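Local coordinates for Ent-copalyl diphosphate synthase (Streptomyces platensis, PDB 5BP8), which is a bacterial terpene cyclase, built almost wholly of helices and loops, with a region related to the C-terminal domain of squalene-hopene cyclases, at residues 285-289 and 316-322; 310-314 and 327-331. All coordinates share one frame; numbering follows the deposited sequence.

Overall arrangement
Interactions 1 and 2 both draw on helix 307-319, and their centres lie about 13 Å apart on the same side of the chain's centre. Along the sequence the segments alternate: 285-289 on helix 282-291, 310-314 within the shared helix, 316-322 at its C-terminal end, then 327-331 in the loop that leads to helix 349-365. Interaction 1 joins the end of the shared helix to the preceding helix, and interaction 2 packs the following loop onto its middle. The two contacts meet where Leu288 CD2 lies 3.9 Å from Val313 CG2. Helix 307-319 is thus packed against both the helix before it and the loop after it, tying consecutive elements of this helical protein together.

Interaction 1 of 2, residues 285-289 and 316-322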
loop_
_atom_site.group_PDB
_atom_site.type_symbol
_atom_site.label_atom_id
_atom_site.label_comp_id
_atom_site.label_asym_id
_atom_site.label_seq_id
_atom_site.Cartn_x
_atom_site.Cartn_y
_atom_site.Cartn_z
ATOM N N LEU A 285 -11.501 -19.221 -0.393
ATOM C CA LEU A 285 -11.545 -19.564 1.013
ATOM C C LEU A 285 -10.465 -20.592 1.300
ATOM O O LEU A 285 -9.814 -20.526 2.350
ATOM C CB LEU A 285 -12.933 -20.083 1.421
ATOM C CG LEU A 285 -14.145 -19.218 1.066
ATOM C CD1 LEU A 285 -15.458 -19.876 1.472
ATOM C CD2 LEU A 285 -14.040 -17.854 1.708
ATOM N N ASP A 286 -10.244 -21.522 0.370
ATOM C CA ASP A 286 -9.140 -22.488 0.517
ATOM C C ASP A 286 -7.757 -21.847 0.579
ATOM O O ASP A 286 -6.921 -22.282 1.383
ATOM C CB ASP A 286 -9.130 -23.515 -0.616
ATOM C CG ASP A 286 -10.335 -24.440 -0.597
ATOM O OD1 ASP A 286 -11.016 -24.580 0.438
ATOM O OD2 ASP A 286 -10.578 -25.035 -1.658
ATOM N N SER A 287 -7.509 -20.858 -0.290
ATOM C CA SER A 287 -6.232 -20.088 -0.298
ATOM C C SER A 287 -6.003 -19.455 1.064
ATOM O O SER A 287 -4.939 -19.577 1.652
ATOM C CB SER A 287 -6.272 -18.978 -1.363
ATOM O OG SER A 287 -5.187 -18.071 -1.228
ATOM N N LEU A 288 -7.019 -18.777 1.571
ATOM C CA LEU A 288 -6.890 -18.112 2.861
ATOM C C LEU A 288 -6.670 -19.096 4.000
ATOM O O LEU A 288 -5.804 -18.883 4.835
ATOM C CB LEU A 288 -8.103 -17.243 3.144
ATOM C CG LEU A 288 -8.265 -15.986 2.279
ATOM C CD1 LEU A 288 -9.440 -15.196 2.814
ATOM C CD2 LEU A 288 -7.000 -15.124 2.274
ATOM N N GLU A 289 -7.443 -20.183 4.047
ATOM C CA GLU A 289 -7.227 -21.192 5.103
ATOM C C GLU A 289 -5.845 -21.837 5.086
ATOM O O GLU A 289 -5.233 -22.055 6.144
ATOM C CB GLU A 289 -8.304 -22.287 5.029
ATOM C CG GLU A 289 -9.511 -21.949 5.843
ATOM C CD GLU A 289 -10.514 -23.095 5.942
ATOM O OE1 GLU A 289 -10.553 -23.982 5.047
ATOM O OE2 GLU A 289 -11.264 -23.071 6.926
ATOM N N ALA A 316 -13.018 -12.512 7.094
ATOM C CA ALA A 316 -13.478 -12.942 5.785
ATOM C C ALA A 316 -13.901 -14.414 5.771
ATOM O O ALA A 316 -14.964 -14.759 5.223
ATOM C CB ALA A 316 -12.383 -12.725 4.750
ATOM N N LEU A 317 -13.061 -15.263 6.360
ATOM C CA LEU A 317 -13.351 -16.688 6.429
ATOM C C LEU A 317 -14.635 -16.931 7.212
ATOM O O LEU A 317 -15.531 -17.654 6.726
ATOM C CB LEU A 317 -12.182 -17.471 7.016
ATOM C CG LEU A 317 -10.980 -17.662 6.088
ATOM C CD1 LEU A 317 -9.777 -18.125 6.890
ATOM C CD2 LEU A 317 -11.280 -18.617 4.938
ATOM N N ALA A 318 -14.746 -16.306 8.377
ATOM C CA ALA A 318 -15.901 -16.515 9.252
ATOM C C ALA A 318 -17.204 -16.016 8.654
ATOM O O ALA A 318 -18.264 -16.634 8.834
ATOM C CB ALA A 318 -15.649 -15.907 10.619
ATOM N N GLN A 319 -17.151 -14.913 7.918
ATOM C CA GLN A 319 -18.339 -14.429 7.226
ATOM C C GLN A 319 -18.790 -15.331 6.088
ATOM O O GLN A 319 -19.922 -15.199 5.607
ATOM C CB GLN A 319 -18.146 -13.005 6.694
ATOM C CG GLN A 319 -18.025 -11.980 7.783
ATOM C CD GLN A 319 -18.106 -10.567 7.262
ATOM O OE1 GLN A 319 -19.139 -9.923 7.387
ATOM N NE2 GLN A 319 -17.006 -10.072 6.672
ATOM N N HIS A 320 -17.921 -16.208 5.626
ATOM C CA HIS A 320 -18.265 -17.084 4.522
ATOM C C HIS A 320 -18.265 -18.559 4.926
ATOM O O HIS A 320 -17.993 -19.431 4.116
ATOM C CB HIS A 320 -17.347 -16.801 3.341
ATOM C CG HIS A 320 -17.542 -15.432 2.782
ATOM N ND1 HIS A 320 -16.853 -14.336 3.246
ATOM C CD2 HIS A 320 -18.387 -14.969 1.837
ATOM C CE1 HIS A 320 -17.254 -13.261 2.603
ATOM N NE2 HIS A 320 -18.188 -13.617 1.745
ATOM N N GLY A 321 -18.565 -18.809 6.194
ATOM C CA GLY A 321 -18.851 -20.158 6.680
ATOM C C GLY A 321 -17.671 -20.957 7.192
ATOM O O GLY A 321 -17.811 -22.160 7.426
ATOM N N ARG A 322 -16.508 -20.317 7.363
ATOM C CA ARG A 322 -15.311 -21.012 7.842
ATOM C C ARG A 322 -14.765 -20.307 9.060
ATOM O O ARG A 322 -13.852 -19.466 8.968
ATOM C CB ARG A 322 -14.260 -21.136 6.747
ATOM C CG ARG A 322 -14.775 -21.883 5.532
ATOM C CD ARG A 322 -13.680 -22.498 4.707
ATOM N NE ARG A 322 -14.219 -22.915 3.417
ATOM C CZ ARG A 322 -13.492 -23.392 2.411
ATOM N NH1 ARG A 322 -12.183 -23.578 2.521
ATOM N NH2 ARG A 322 -14.088 -23.699 1.278
#
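Arg322 reaches back to helix 282-291 and joins two carboxylates in a salt-bridge network. Its NH1 donates to Asp286 OD1 at 2.6 Å in a nearly straight bond (N-H...O 172°) that lies in the guanidinium plane and meets the oxygen almost along its C-O axis. The same NH1 also bonds Glu289 OE1 at 3.0 Å, but this oxygen is approached from above its carboxylate plane; the Glu289 carboxylate and Arg322 guanidinium planes stand 55° apart. Glu289 OE2 turns to His324 NE2, so this acid serves two partners. The Arg322 chain, extended from CG to NE, lays its guanidinium against Leu285, whose CB sits over the centre of one face, 3.5 Å from Arg322 CZ. The two carboxylates at its edge, with Leu285 over one face, limit how the group can turn. Next to the charged group, Leu317 CD2 packs against the helix, 3.5 Å from Leu285 O and 3.9 Å from Leu288 CB. Leu285 CD2 reaches His320 CB at 3.8 Å, the two side chains crossing at about a right angle. The imidazole itself turns back on its own helix: His320 ND1 donates to Ala316 O at 2.8 Å with the acceptor in the ring plane, while its NE2 bonds Tyr278 OH. The end of helix 307-319 has the form of a Schellman motif: Gly321 is left-handed (phi 91°), Arg322 N bonds Leu317 O, and the Gly321 N to Ala318 O bond is weak. The capped turn delivers Arg322 to helix 282-291, joining consecutive helices, consistent with the helical fold of the squalene-hopene cyclase family.

Interaction 2 of 2, residues 310-314 and 327-331; sequences TAAVL and DSLMH
Ala311 and Leu329 bring the two backbones closest, their CA atoms 7.1 Å apart, where helix 307-319 faces 327-331, a loop that coils like a helix, with a single backbone bond of its own, Met330 N to Asp327 O. Leu329 carries the contact. Its CG lies anti to the carbonyl carbon (chi1 -63°), and the end of the side chain closes on the helix although its first bond does not point there. One branch, Leu329 CD2, lies 3.6 Å from Thr310 CG2 and 4.1 Å from Ala311 CB, as the Thr310 and Leu329 side chains run past each other in opposite directions. The other branch, Leu329 CD1, meets Leu314 CD1 tip to tip at 3.9 Å. Leu329 thereby spans one turn of the helix, touching Thr310, Ala311 and Leu314, and it also touches Ala358 of helix 349-365. Ser328 brings a polar atom into this buried patch: Ser328 OG comes within 3.3 Å of Thr310 CG2 and 4.0 Å of Leu314 CD1. Thr310 turns this methyl, anti to its own N, toward the loop, while OG1 is engaged by Asp306 O and Ile297 N. Around the buried patch the loop is tied down by Asp327, which forms a salt bridge to Arg372 and a hydrogen bond to Tyr373. With no hydrogen bond between the two segments, their association rests on shape and burial of methyl groups, and polar ties to other parts of the chain help set the loop's place.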
loop_
_atom_site.group_PDB
_atom_site.type_symbol
_atom_site.label_atom_id
_atom_site.label_comp_id
_atom_site.label_asym_id
_atom_site.label_seq_id
_atom_site.Cartn_x
_atom_site.Cartn_y
_atom_site.Cartn_z
ATOM N N THR A 310 -4.225 -10.618 9.368
ATOM C CA THR A 310 -4.729 -11.792 10.101
ATOM C C THR A 310 -6.205 -11.570 10.466
ATOM O O THR A 310 -7.041 -12.444 10.221
ATOM C CB THR A 310 -3.879 -12.077 11.360
ATOM O OG1 THR A 310 -2.547 -12.423 10.964
ATOM C CG2 THR A 310 -4.444 -13.265 12.157
ATOM N N ALA A 311 -6.513 -10.398 11.024
ATOM C CA ALA A 311 -7.886 -10.060 11.436
ATOM C C ALA A 311 -8.820 -10.027 10.228
ATOM O O ALA A 311 -9.896 -10.600 10.257
ATOM C CB ALA A 311 -7.918 -8.743 12.177
ATOM N N ALA A 312 -8.384 -9.402 9.127
ATOM C CA ALA A 312 -9.213 -9.342 7.929
ATOM C C ALA A 312 -9.508 -10.735 7.378
ATOM O O ALA A 312 -10.601 -10.999 6.882
ATOM C CB ALA A 312 -8.547 -8.511 6.839
ATOM N N VAL A 313 -8.501 -11.594 7.394
ATOM C CA VAL A 313 -8.623 -12.926 6.859
ATOM C C VAL A 313 -9.545 -13.783 7.737
ATOM O O VAL A 313 -10.409 -14.483 7.207
ATOM C CB VAL A 313 -7.245 -13.578 6.645
ATOM C CG1 VAL A 313 -7.373 -15.082 6.455
ATOM C CG2 VAL A 313 -6.565 -12.967 5.443
ATOM N N LEU A 314 -9.394 -13.684 9.053
ATOM C CA LEU A 314 -10.280 -14.400 9.987
ATOM C C LEU A 314 -11.727 -13.963 9.809
ATOM O O LEU A 314 -12.622 -14.797 9.754
ATOM C CB LEU A 314 -9.845 -14.180 11.423
ATOM C CG LEU A 314 -8.583 -14.929 11.854
ATOM C CD1 LEU A 314 -7.978 -14.330 13.113
ATOM C CD2 LEU A 314 -8.929 -16.409 12.068
ATOM N N ASP A 327 -7.324 -16.921 17.856
ATOM C CA ASP A 327 -6.290 -16.916 18.868
ATOM C C ASP A 327 -4.967 -16.342 18.395
ATOM O O ASP A 327 -4.248 -15.774 19.205
ATOM C CB ASP A 327 -6.090 -18.315 19.439
ATOM C CG ASP A 327 -7.279 -18.769 20.297
ATOM O OD1 ASP A 327 -7.962 -17.921 20.908
ATOM O OD2 ASP A 327 -7.513 -19.988 20.365
ATOM N N SER A 328 -4.648 -16.468 17.106
ATOM C CA SER A 328 -3.423 -15.902 16.561
ATOM C C SER A 328 -3.322 -14.395 16.773
ATOM O O SER A 328 -2.222 -13.866 16.779
ATOM C CB SER A 328 -3.266 -16.205 15.058
ATOM O OG SER A 328 -4.402 -15.761 14.319
ATOM N N LEU A 329 -4.452 -13.709 16.917
ATOM C CA LEU A 329 -4.446 -12.268 17.193
ATOM C C LEU A 329 -3.950 -11.923 18.598
ATOM O O LEU A 329 -3.475 -10.822 18.818
ATOM C CB LEU A 329 -5.828 -11.670 16.974
ATOM C CG LEU A 329 -6.370 -11.735 15.551
ATOM C CD1 LEU A 329 -7.808 -11.256 15.485
ATOM C CD2 LEU A 329 -5.480 -10.914 14.618
HETATM N N MSE A 330 -4.033 -12.872 19.543
HETATM C CA MSE A 330 -3.636 -12.596 20.939
HETATM C C MSE A 330 -2.152 -12.335 21.102
HETATM O O MSE A 330 -1.765 -11.627 22.034
HETATM C CB MSE A 330 -4.129 -13.726 21.876
HETATM C CG MSE A 330 -5.642 -13.937 21.782
HETATM SE SE MSE A 330 -6.704 -12.410 22.458
HETATM C CE MSE A 330 -7.390 -11.802 20.723
ATOM N N HIS A 331 -1.315 -12.835 20.184
ATOM C CA HIS A 331 0.126 -12.561 20.145
ATOM C C HIS A 331 0.387 -11.065 20.063
ATOM O O HIS A 331 1.444 -10.587 20.472
ATOM C CB HIS A 331 0.800 -13.160 18.882
ATOM C CG HIS A 331 0.784 -14.652 18.801
ATOM N ND1 HIS A 331 1.377 -15.459 19.751
ATOM C CD2 HIS A 331 0.296 -15.486 17.852
ATOM C CE1 HIS A 331 1.221 -16.726 19.409
ATOM N NE2 HIS A 331 0.570 -16.771 18.258
#